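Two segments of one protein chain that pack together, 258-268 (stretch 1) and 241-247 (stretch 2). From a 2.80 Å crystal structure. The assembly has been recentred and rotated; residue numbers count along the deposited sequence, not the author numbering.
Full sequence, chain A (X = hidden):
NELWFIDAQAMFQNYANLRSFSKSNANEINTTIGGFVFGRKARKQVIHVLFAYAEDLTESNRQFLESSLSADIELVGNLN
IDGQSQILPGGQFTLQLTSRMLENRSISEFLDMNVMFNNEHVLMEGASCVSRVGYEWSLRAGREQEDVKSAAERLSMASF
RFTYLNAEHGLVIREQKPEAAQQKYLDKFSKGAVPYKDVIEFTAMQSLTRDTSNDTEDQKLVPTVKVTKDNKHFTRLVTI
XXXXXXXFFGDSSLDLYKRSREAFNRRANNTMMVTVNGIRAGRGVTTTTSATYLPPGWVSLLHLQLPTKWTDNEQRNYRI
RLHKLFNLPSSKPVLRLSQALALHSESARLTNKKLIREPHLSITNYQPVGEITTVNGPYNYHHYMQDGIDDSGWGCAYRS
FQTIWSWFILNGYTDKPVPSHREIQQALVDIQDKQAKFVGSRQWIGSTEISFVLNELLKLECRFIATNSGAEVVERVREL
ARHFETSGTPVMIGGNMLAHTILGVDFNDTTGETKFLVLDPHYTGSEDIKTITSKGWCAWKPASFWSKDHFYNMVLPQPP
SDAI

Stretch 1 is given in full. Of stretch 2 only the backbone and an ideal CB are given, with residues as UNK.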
# COMPACT_ATOMS: atom_id res chain seq x y z
N LYS A 258 20.20 9.82 -11.50
CA LYS A 258 20.73 9.64 -10.16
C LYS A 258 19.76 8.85 -9.27
O LYS A 258 20.20 8.09 -8.41
CB LYS A 258 21.13 10.96 -9.50
CG LYS A 258 21.86 11.91 -10.44
CD LYS A 258 22.92 12.74 -9.72
CE LYS A 258 24.21 11.92 -9.47
NZ LYS A 258 25.47 12.76 -9.45
N ARG A 259 18.45 8.99 -9.48
CA ARG A 259 17.49 8.26 -8.65
C ARG A 259 17.42 6.77 -8.96
O ARG A 259 17.44 5.94 -8.06
CB ARG A 259 16.10 8.88 -8.71
CG ARG A 259 15.87 9.82 -7.54
CD ARG A 259 14.41 9.96 -7.19
NE ARG A 259 13.70 10.81 -8.14
CZ ARG A 259 13.86 12.12 -8.22
NH1 ARG A 259 14.70 12.75 -7.42
NH2 ARG A 259 13.17 12.79 -9.13
N SER A 260 17.34 6.45 -10.25
CA SER A 260 17.28 5.07 -10.73
C SER A 260 18.45 4.27 -10.18
O SER A 260 18.33 3.11 -9.83
CB SER A 260 17.42 5.08 -12.24
OG SER A 260 18.77 5.42 -12.54
N ARG A 261 19.59 4.93 -10.14
CA ARG A 261 20.81 4.28 -9.74
C ARG A 261 20.78 4.00 -8.25
O ARG A 261 20.99 2.86 -7.85
CB ARG A 261 21.99 5.18 -10.07
CG ARG A 261 23.28 4.49 -10.01
CD ARG A 261 24.44 5.44 -10.11
NE ARG A 261 25.65 4.68 -9.86
CZ ARG A 261 26.29 4.65 -8.69
NH1 ARG A 261 25.85 5.39 -7.67
NH2 ARG A 261 27.37 3.89 -8.56
N GLU A 262 20.50 5.01 -7.44
CA GLU A 262 20.33 4.81 -5.99
C GLU A 262 19.25 3.76 -5.69
O GLU A 262 19.39 2.96 -4.76
CB GLU A 262 19.96 6.11 -5.28
CG GLU A 262 19.72 5.97 -3.76
CD GLU A 262 21.00 5.72 -2.96
OE1 GLU A 262 22.12 5.94 -3.49
OE2 GLU A 262 20.89 5.29 -1.79
N ALA A 263 18.18 3.79 -6.49
CA ALA A 263 17.08 2.86 -6.34
C ALA A 263 17.60 1.43 -6.47
O ALA A 263 17.36 0.58 -5.60
CB ALA A 263 16.00 3.16 -7.36
N PHE A 264 18.33 1.20 -7.56
CA PHE A 264 18.93 -0.11 -7.83
C PHE A 264 19.93 -0.55 -6.75
O PHE A 264 19.97 -1.73 -6.38
CB PHE A 264 19.62 -0.13 -9.20
CG PHE A 264 20.39 -1.38 -9.43
CD1 PHE A 264 21.75 -1.40 -9.28
CD2 PHE A 264 19.73 -2.56 -9.73
CE1 PHE A 264 22.46 -2.58 -9.46
CE2 PHE A 264 20.43 -3.74 -9.90
CZ PHE A 264 21.80 -3.76 -9.77
N ASN A 265 20.75 0.38 -6.26
CA ASN A 265 21.71 0.02 -5.23
C ASN A 265 21.05 -0.37 -3.91
O ASN A 265 21.53 -1.26 -3.22
CB ASN A 265 22.77 1.10 -5.03
CG ASN A 265 23.61 1.35 -6.29
OD1 ASN A 265 23.61 0.57 -7.24
ND2 ASN A 265 24.35 2.45 -6.28
N ARG A 266 19.93 0.27 -3.56
CA ARG A 266 19.25 -0.03 -2.30
C ARG A 266 18.63 -1.41 -2.33
O ARG A 266 18.65 -2.14 -1.34
CB ARG A 266 18.19 1.02 -2.00
CG ARG A 266 18.76 2.39 -1.72
CD ARG A 266 17.76 3.31 -1.13
NE ARG A 266 18.36 4.58 -0.79
CZ ARG A 266 17.67 5.66 -0.42
NH1 ARG A 266 16.36 5.63 -0.35
NH2 ARG A 266 18.30 6.78 -0.12
N ARG A 267 18.05 -1.77 -3.46
CA ARG A 267 17.49 -3.10 -3.61
C ARG A 267 18.56 -4.18 -3.49
O ARG A 267 18.29 -5.25 -2.96
CB ARG A 267 16.82 -3.23 -4.97
CG ARG A 267 15.51 -2.55 -5.10
CD ARG A 267 14.41 -3.48 -4.68
NE ARG A 267 13.12 -2.81 -4.78
CZ ARG A 267 11.98 -3.33 -4.36
NH1 ARG A 267 11.94 -4.54 -3.80
NH2 ARG A 267 10.86 -2.63 -4.50
N ALA A 268 19.76 -3.92 -4.01
CA ALA A 268 20.85 -4.90 -3.89
C ALA A 268 21.27 -5.02 -2.43
O ALA A 268 21.33 -6.12 -1.90
CB ALA A 268 22.01 -4.53 -4.76
N UNK A 241 14.10 -8.94 -9.96
CA UNK A 241 12.95 -8.28 -9.37
C UNK A 241 12.75 -6.83 -9.76
O UNK A 241 13.58 -6.27 -10.48
CB UNK A 241 13.06 -8.36 -7.85
N UNK A 242 11.65 -6.24 -9.29
CA UNK A 242 11.31 -4.84 -9.53
C UNK A 242 12.39 -3.93 -9.02
O UNK A 242 13.04 -4.24 -8.02
CB UNK A 242 9.97 -4.48 -8.87
N UNK A 243 12.58 -2.80 -9.68
CA UNK A 243 13.26 -1.68 -9.07
C UNK A 243 12.45 -0.42 -9.36
O UNK A 243 12.28 -0.03 -10.51
CB UNK A 243 14.70 -1.55 -9.59
N UNK A 244 11.93 0.21 -8.29
CA UNK A 244 11.00 1.33 -8.39
C UNK A 244 11.63 2.60 -7.87
O UNK A 244 12.17 2.62 -6.78
CB UNK A 244 9.71 1.03 -7.62
N UNK A 245 11.56 3.67 -8.66
CA UNK A 245 12.01 4.99 -8.22
C UNK A 245 11.05 6.10 -8.64
O UNK A 245 10.43 6.03 -9.70
CB UNK A 245 13.41 5.28 -8.78
N UNK A 246 10.89 7.14 -7.79
CA UNK A 246 9.95 8.22 -8.07
C UNK A 246 10.33 9.16 -9.21
O UNK A 246 11.46 9.60 -9.31
CB UNK A 246 9.77 9.05 -6.80
N UNK A 247 9.34 9.44 -10.07
CA UNK A 247 9.38 10.49 -11.08
C UNK A 247 8.59 11.69 -10.58
O UNK A 247 7.35 11.64 -10.55
CB UNK A 247 8.83 9.99 -12.42

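Stretch 2 is a strand that runs at 141° to the helix of stretch 1, roughly antiparallel, with a closest approach of axes of 7.6 Å. The helix presents Arg259, Ser260, Ala263, Phe264 and Arg267 to whatever the strand brings.

Position 241 lies at the far end of the contact. The CA-to-CB direction at 241 is toward the helix, but its ideal CB has nothing of stretch 1 within 5.5 Å, so the helix sets little demand on it. The backbone is fully extended, with phi/psi of 174/176, a phi that is uncommon for residues with a CB and easy for glycine. The deposited residue is Gly241.

At position 242 CA-to-CB points sideways, and the ideal CB is 4.8 Å from Arg267 NH2. A nearby guanidinium favours an acidic or polar side chain, though an aliphatic one could also lie there. It is Glu242. Its OE1 stays 4.5 Å from Arg267 NH2 and well out of the guanidinium plane, so the charges are merely near each other. The backbone is closer: Glu242 O lies over one face of that guanidinium, 3.5 Å from Arg267 NE.

Position 243 also points sideways, yet its ideal CB sits 4.7 Å from Arg267 CG and 4.8 Å from Phe264 CA. The surroundings are apolar and the room is limited; valine, isoleucine or perhaps leucine would suit, and the extended backbone agrees with a beta-branched choice. Val243 fills it. With chi1 at t, its CG1 reaches Phe264 N at 3.6 Å and Ala263 CB at 3.9 Å, while CG2 approaches the edge of the Phe264 ring, 4.3 Å from CD2, and lies 4.2 Å from Arg267 CG.

Position 244 turns sideways, with Arg267 NH2 4.9 Å from its ideal CB. An aliphatic or a polar group would be tolerated. Val244 brings CG2 to 4.4 Å from Arg267 NH2. The stronger link is through the backbone: one water accepts from Val244 N at 2.7 Å and from Arg267 NE at 3.0 Å, tying strand to helix.

Position 245 points toward the helix, its ideal CB 3.6 Å from Ala263 CB and 4.3 Å from Ser260 CA. Bulk cannot go straight ahead, but a large apolar group that swings aside could cover the helix surface; methionine, leucine or an aromatic would serve. Phe245 adopts chi1 p and lays one ring face against Ser260, whose CB stands 3.8 Å from the centroid of the Phe245 ring in a CH-pi contact. Phe245 CB packs on Ala263 CB at 3.6 Å.

At position 246 CA-to-CB points sideways, with the ideal CB 4.5 Å from Arg259 NE. With phi/psi of -70/134, proline fits, as would many others. Pro246 sets its CG 3.7 Å from Arg259 CD, and its carbonyl accepts a hydrogen bond from Arg259 NE to Pro246 O at 2.8 Å.

Position 247 points away, and nothing of stretch 1 lies within 5.5 Å of its ideal CB, so the helix excludes no type there; the deposited residue is Ala247, which makes no contact.

Stretch 2, residues 241-247: GEVVFPA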
# COMPACT_ATOMS: atom_id res chain seq x y z
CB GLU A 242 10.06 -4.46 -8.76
CG GLU A 242 8.77 -5.15 -9.15
CD GLU A 242 7.53 -4.59 -8.39
OE1 GLU A 242 7.64 -4.28 -7.17
OE2 GLU A 242 6.45 -4.47 -9.04
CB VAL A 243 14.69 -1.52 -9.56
CG1 VAL A 243 15.35 -0.36 -8.89
CG2 VAL A 243 15.47 -2.78 -9.29
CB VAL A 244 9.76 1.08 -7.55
CG1 VAL A 244 8.77 2.14 -7.84
CG2 VAL A 244 9.19 -0.28 -7.85
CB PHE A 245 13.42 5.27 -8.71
CG PHE A 245 13.56 5.36 -10.21
CD1 PHE A 245 13.74 4.21 -10.97
CD2 PHE A 245 13.57 6.60 -10.85
CE1 PHE A 245 13.91 4.30 -12.36
CE2 PHE A 245 13.73 6.69 -12.24
CZ PHE A 245 13.90 5.53 -12.99
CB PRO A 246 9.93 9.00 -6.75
CG PRO A 246 11.14 8.62 -6.07
CD PRO A 246 11.39 7.21 -6.41
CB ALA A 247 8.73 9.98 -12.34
O HOH W 1 12.70 -0.02 -5.74
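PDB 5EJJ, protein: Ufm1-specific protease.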